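Envelopment polyprotein (Bovine Schmallenberg virus BH80/Germany/2011, PDB 7A56) probably drives fusion of viral and host membranes during cell entry, as a class II fusion glycoprotein (Gc) captured here in its trimeric postfusion conformation. Local coordinates at residues A35-L38 with T39-F43; D301-Y304 with Q305-L308; P404-S407 with E408-I411. All coordinates share one frame; numbering follows the deposited sequence.

Overall arrangement
The three contacts are local and follow one another along the chain, and none touches another. Interaction 1 closes helix 23-40 where it runs out toward strand 44-46. Interaction 2 is a short helical turn carrying Cys307 of a disulfide. It lies on the other side of the chain's centre, with about 56 Å between the centres of the two. Interaction 3 is the entry to strand 408-414 of a four-stranded antiparallel sheet. Its centre is about 33 Å from that of interaction 1 and 34 Å from that of interaction 2. Interactions 2 and 3 approach most closely, about 16 Å between nearest atoms. A bound sodium ion lies about 4 Å from the Tyr42 side chain in interaction 1.

Interaction 1 (A35-L38 with T39-F43); sequences ANDL and TMHYF
Ala35 to Leu38 and Thr39 to Phe43 meet in a helix C-cap, at the end of helix 23-40 before strand 44-46. Ala35 O takes two donors from one residue. Thr39 N and Thr39 OG1 reach Ala35 O from opposite faces of the Ala35 carbonyl plane, each at 2.9 Å. Met40 N continues the helical pattern to Asn36 O. His41 then leaves the helix, and His41 ND1 gives a hydrogen bond to Asp37 O at 2.7 Å, close to the ring plane. With chi1 at -68°, CG lies beside the backbone N, and the imidazole turns back toward the last helical turn. The Asp37 carboxylate stands 67° from the ring plane. It is held from outside by a salt bridge to Arg225 and a hydrogen bond from Asp224 N. Leu38 and Phe43 are buried, and Leu38 CD2 sits over the centre of the Phe43 ring, a CH-pi contact of 3.8 Å to the centroid. Phe211 of strand 209-214 packs against both side chains. Phe43 N bonds to Leu38 O at 3.1 Å, and Tyr42 N to Thr39 O at 3.2 Å. With Tyr42 at positive phi as the C-prime residue, these bonds form a Schellman motif.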
# COMPACT_ATOMS: atom_id res chain seq x y z
N ALA A 35 -8.86 -19.41 -36.04
CA ALA A 35 -9.63 -20.08 -35.00
C ALA A 35 -9.01 -21.42 -34.67
O ALA A 35 -8.91 -21.79 -33.49
CB ALA A 35 -11.10 -20.29 -35.44
N ASN A 36 -8.58 -22.15 -35.70
CA ASN A 36 -8.04 -23.48 -35.44
C ASN A 36 -6.73 -23.40 -34.68
O ASN A 36 -6.46 -24.22 -33.80
CB ASN A 36 -7.88 -24.22 -36.77
CG ASN A 36 -7.07 -25.46 -36.63
OD1 ASN A 36 -7.52 -26.43 -36.03
ND2 ASN A 36 -5.85 -25.44 -37.16
N ASP A 37 -5.88 -22.44 -35.05
CA ASP A 37 -4.61 -22.19 -34.36
C ASP A 37 -4.83 -21.88 -32.89
O ASP A 37 -4.18 -22.44 -31.99
CB ASP A 37 -3.95 -21.00 -35.09
CG ASP A 37 -2.49 -20.76 -34.73
OD1 ASP A 37 -1.90 -21.47 -33.88
OD2 ASP A 37 -1.93 -19.80 -35.30
N LEU A 38 -5.76 -20.97 -32.63
CA LEU A 38 -6.04 -20.56 -31.24
C LEU A 38 -6.59 -21.72 -30.44
O LEU A 38 -6.14 -22.00 -29.32
CB LEU A 38 -6.99 -19.37 -31.26
CG LEU A 38 -6.41 -18.04 -31.80
CD1 LEU A 38 -7.47 -16.96 -31.75
CD2 LEU A 38 -5.21 -17.54 -31.00
N THR A 39 -7.55 -22.43 -31.01
CA THR A 39 -8.15 -23.56 -30.29
C THR A 39 -7.12 -24.65 -30.02
O THR A 39 -7.17 -25.31 -28.98
CB THR A 39 -9.30 -24.14 -31.13
OG1 THR A 39 -10.30 -23.13 -31.31
CG2 THR A 39 -9.89 -25.35 -30.45
N MET A 40 -6.23 -24.92 -30.98
CA MET A 40 -5.20 -25.94 -30.79
C MET A 40 -4.19 -25.52 -29.75
O MET A 40 -3.53 -26.38 -29.16
CB MET A 40 -4.48 -26.22 -32.14
CG MET A 40 -5.28 -27.02 -33.16
SD MET A 40 -5.36 -28.82 -32.89
CE MET A 40 -6.82 -28.96 -31.85
N HIS A 41 -4.09 -24.22 -29.48
CA HIS A 41 -3.19 -23.74 -28.46
C HIS A 41 -3.95 -23.32 -27.19
O HIS A 41 -3.54 -22.41 -26.48
CB HIS A 41 -2.33 -22.61 -29.01
CG HIS A 41 -1.35 -23.08 -30.05
ND1 HIS A 41 -1.65 -23.08 -31.39
CD2 HIS A 41 -0.10 -23.59 -29.94
CE1 HIS A 41 -0.62 -23.56 -32.07
NE2 HIS A 41 0.33 -23.88 -31.21
N TYR A 42 -5.05 -24.02 -26.91
CA TYR A 42 -5.78 -24.02 -25.64
C TYR A 42 -6.53 -22.72 -25.34
O TYR A 42 -6.92 -22.51 -24.20
CB TYR A 42 -4.85 -24.39 -24.45
CG TYR A 42 -4.31 -25.81 -24.58
CD1 TYR A 42 -5.03 -26.90 -24.09
CD2 TYR A 42 -3.08 -26.07 -25.23
CE1 TYR A 42 -4.54 -28.22 -24.23
CE2 TYR A 42 -2.58 -27.36 -25.37
CZ TYR A 42 -3.32 -28.44 -24.87
OH TYR A 42 -2.84 -29.73 -25.00
N PHE A 43 -6.79 -21.86 -26.33
CA PHE A 43 -7.74 -20.77 -26.14
C PHE A 43 -9.13 -21.37 -26.13
O PHE A 43 -9.41 -22.34 -26.85
CB PHE A 43 -7.66 -19.73 -27.28
CG PHE A 43 -6.43 -18.84 -27.25
CD1 PHE A 43 -5.18 -19.35 -27.56
CD2 PHE A 43 -6.54 -17.49 -26.99
CE1 PHE A 43 -4.05 -18.54 -27.54
CE2 PHE A 43 -5.42 -16.66 -26.97
CZ PHE A 43 -4.18 -17.18 -27.25

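Interaction 2 (D301-Y304 with Q305-L308)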
# COMPACT_ATOMS: atom_id res chain seq x y z
N ASP A 301 -15.08 -1.22 28.18
CA ASP A 301 -15.19 -0.13 27.22
C ASP A 301 -15.67 -0.67 25.88
O ASP A 301 -15.28 -1.76 25.47
CB ASP A 301 -13.85 0.56 26.99
CG ASP A 301 -13.29 1.25 28.25
OD1 ASP A 301 -14.00 2.11 28.80
OD2 ASP A 301 -12.13 0.96 28.64
N ASN A 302 -16.54 0.07 25.18
CA ASN A 302 -17.01 -0.38 23.85
C ASN A 302 -17.03 0.83 22.94
O ASN A 302 -17.74 1.79 23.20
CB ASN A 302 -18.40 -1.02 23.88
CG ASN A 302 -18.79 -1.70 22.52
OD1 ASN A 302 -18.11 -1.51 21.48
ND2 ASN A 302 -19.84 -2.51 22.55
N SER A 303 -16.27 0.78 21.87
CA SER A 303 -16.17 1.92 20.96
C SER A 303 -16.91 1.66 19.64
O SER A 303 -16.46 2.08 18.57
CB SER A 303 -14.69 2.26 20.73
OG SER A 303 -14.58 3.49 20.02
N TYR A 304 -18.08 1.03 19.72
CA TYR A 304 -18.91 0.67 18.56
C TYR A 304 -19.29 1.87 17.70
O TYR A 304 -19.46 1.74 16.47
CB TYR A 304 -20.19 -0.03 19.04
CG TYR A 304 -21.18 -0.24 17.95
CD1 TYR A 304 -20.90 -1.13 16.92
CD2 TYR A 304 -22.38 0.51 17.89
CE1 TYR A 304 -21.80 -1.34 15.86
CE2 TYR A 304 -23.30 0.32 16.85
CZ TYR A 304 -22.97 -0.61 15.81
OH TYR A 304 -23.81 -0.83 14.71
N GLN A 305 -19.42 3.04 18.33
CA GLN A 305 -19.75 4.22 17.55
C GLN A 305 -18.72 4.48 16.45
O GLN A 305 -19.07 5.10 15.45
CB GLN A 305 -19.86 5.42 18.46
CG GLN A 305 -18.54 5.77 19.12
CD GLN A 305 -18.38 5.20 20.54
OE1 GLN A 305 -19.03 4.22 20.95
NE2 GLN A 305 -17.50 5.84 21.30
N SER A 306 -17.48 3.99 16.62
CA SER A 306 -16.48 4.05 15.55
C SER A 306 -16.87 3.20 14.35
O SER A 306 -16.62 3.58 13.19
CB SER A 306 -15.13 3.57 16.09
OG SER A 306 -14.73 4.41 17.16
N CYS A 307 -17.42 2.02 14.60
CA CYS A 307 -17.93 1.22 13.49
C CYS A 307 -18.93 2.01 12.68
O CYS A 307 -18.93 1.95 11.44
CB CYS A 307 -18.58 -0.06 14.02
SG CYS A 307 -17.47 -1.00 15.10
N LEU A 308 -19.79 2.77 13.34
CA LEU A 308 -20.75 3.52 12.53
C LEU A 308 -20.11 4.53 11.58
O LEU A 308 -20.75 4.92 10.59
CB LEU A 308 -21.77 4.23 13.41
CG LEU A 308 -22.61 3.24 14.19
CD1 LEU A 308 -23.51 3.99 15.12
CD2 LEU A 308 -23.39 2.34 13.25
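A weakly bonded helical turn, about 305-308, is entered from the loop 301-304 and held by the disulfide of Cys307 with Cys264. The loop follows strand 293-296. Two serines meet where the loop runs into the turn. Ser306 N bonds to Ser303 O at 2.9 Å, with the donor well above the carbonyl plane. The hydroxyls Ser303 OG and Ser306 OG are hydrogen-bonded at 3.0 Å, and either could be the donor. Ser303 carries its OG away from its own backbone N, chi1 -171°, and this brings it alongside Ser306. Both serines are buried, so each hydroxyl helps to satisfy the other. Ser303 N is bonded to Ser266 OG, which fixes the loop just before the turn. Ser306 also packs on Gly258 of the second subunit, so the turn lies against the trimer interface.

The next part of the turn is more loosely bonded. Tyr304 O receives two weak bonds, one from Cys307 N and one from Leu308 N. The apolar packing gathers round the Tyr304 ring. Its CG is anti to the backbone N, chi1 171°, and the ring reaches along the turn to residues three and four places on. Cys307 CB meets CD1 of Tyr304 at 3.9 Å. The Cys307 sulfur SG lies oblique to the Tyr304 ring, 5.0 Å from the ring centroid, in a sulfur-aromatic contact. Tyr187 of strand 187-192 touches Tyr304, Cys307 and Leu308. Pro123 of strand 98-134 also packs on Tyr304. The Leu308 side chain crosses the far end of the ring at an angle. Leu308 CD2 comes 3.5 Å from Tyr304 OH, with Tyr304 CZ also nearby.

Interaction 3 (P404-S407 with E408-I411)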
# COMPACT_ATOMS: atom_id res chain seq x y z
N PRO A 404 -23.31 -3.60 -21.80
CA PRO A 404 -24.70 -3.69 -22.28
C PRO A 404 -25.60 -4.58 -21.44
O PRO A 404 -26.81 -4.42 -21.54
CB PRO A 404 -24.55 -4.28 -23.70
CG PRO A 404 -23.14 -3.98 -24.10
CD PRO A 404 -22.34 -4.01 -22.82
N MET A 405 -25.09 -5.57 -20.71
CA MET A 405 -25.94 -6.48 -19.96
C MET A 405 -26.17 -5.98 -18.55
O MET A 405 -26.82 -6.67 -17.76
CB MET A 405 -25.34 -7.90 -19.87
CG MET A 405 -24.91 -8.55 -21.18
SD MET A 405 -26.37 -8.73 -22.18
CE MET A 405 -27.40 -9.82 -21.24
N GLN A 406 -25.62 -4.82 -18.21
CA GLN A 406 -25.86 -4.21 -16.90
C GLN A 406 -26.36 -2.78 -17.06
O GLN A 406 -25.72 -1.97 -17.73
CB GLN A 406 -24.58 -4.24 -16.04
CG GLN A 406 -24.76 -3.69 -14.62
CD GLN A 406 -23.56 -3.96 -13.72
OE1 GLN A 406 -22.98 -5.06 -13.75
NE2 GLN A 406 -23.20 -2.95 -12.90
N SER A 407 -27.48 -2.45 -16.42
CA SER A 407 -28.02 -1.11 -16.57
C SER A 407 -27.79 -0.23 -15.34
O SER A 407 -27.73 1.00 -15.49
CB SER A 407 -29.52 -1.18 -16.86
OG SER A 407 -30.24 -1.05 -15.66
N GLU A 408 -27.65 -0.82 -14.16
CA GLU A 408 -27.54 -0.09 -12.91
C GLU A 408 -26.09 -0.08 -12.44
O GLU A 408 -25.43 -1.12 -12.42
CB GLU A 408 -28.47 -0.71 -11.85
CG GLU A 408 -29.92 -0.45 -12.15
CD GLU A 408 -30.85 -1.02 -11.09
OE1 GLU A 408 -30.34 -1.55 -10.06
OE2 GLU A 408 -32.08 -0.93 -11.27
N TYR A 409 -25.60 1.11 -12.10
CA TYR A 409 -24.23 1.35 -11.65
C TYR A 409 -24.32 2.27 -10.44
O TYR A 409 -25.18 3.14 -10.42
CB TYR A 409 -23.37 2.01 -12.75
CG TYR A 409 -23.27 1.18 -14.01
CD1 TYR A 409 -24.32 1.13 -14.92
CD2 TYR A 409 -22.11 0.42 -14.27
CE1 TYR A 409 -24.24 0.34 -16.05
CE2 TYR A 409 -22.02 -0.37 -15.42
CZ TYR A 409 -23.08 -0.41 -16.28
OH TYR A 409 -23.00 -1.19 -17.38
N SER A 410 -23.49 2.08 -9.42
CA SER A 410 -23.52 3.02 -8.30
C SER A 410 -22.11 3.51 -8.00
O SER A 410 -21.15 2.75 -8.11
CB SER A 410 -24.13 2.40 -7.04
OG SER A 410 -23.50 1.19 -6.72
N ILE A 411 -22.01 4.77 -7.59
CA ILE A 411 -20.72 5.40 -7.29
C ILE A 411 -20.86 6.20 -6.01
O ILE A 411 -21.95 6.61 -5.62
CB ILE A 411 -20.22 6.34 -8.40
CG1 ILE A 411 -21.13 7.55 -8.57
CG2 ILE A 411 -19.97 5.58 -9.70
CD1 ILE A 411 -20.76 8.39 -9.79
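Gln406 and Tyr409 cross at the mouth of a beta strand, where the loop after strand 399-402 enters strand 408-414 of an antiparallel sheet. The tight part of the contact is the buried Tyr409. Tyr409 OH turns back on the loop and gives a hydrogen bond to Gln406 O at 2.9 Å. The hydroxyl stands above the carbonyl plane. Asp403 N adds a weak bond to the same hydroxyl. Ser407 O lies at the ring edge, 3.5 Å from Tyr409 CD1. Strand 373-381 supports this side: Leu379 packs against the Tyr409 side chain, and Ser407 and Tyr409 bond to the strand's backbone.

The outer side is looser, with Gln406 and Glu408 exposed in the assembly. Gln406 has CG anti to its backbone nitrogen, chi1 -177°, and continues nearly straight through chi2. This extended chain carries NE2 over one face of the Tyr409 ring. The amide plane is 30° from the ring plane, and Gln406 NE2 is 3.7 Å above the Tyr409 ring plane, offset toward the rim. Glu408 runs off roughly at right angles to Gln406, with Glu408 CG 3.6 Å from Ser407 OG, and its side chain touches Lys378. The amide nitrogen that lies over the ring is also a donor to the strand: Gln406 NE2 reaches Glu408 O at 2.9 Å, with an N-H...O angle of 146°.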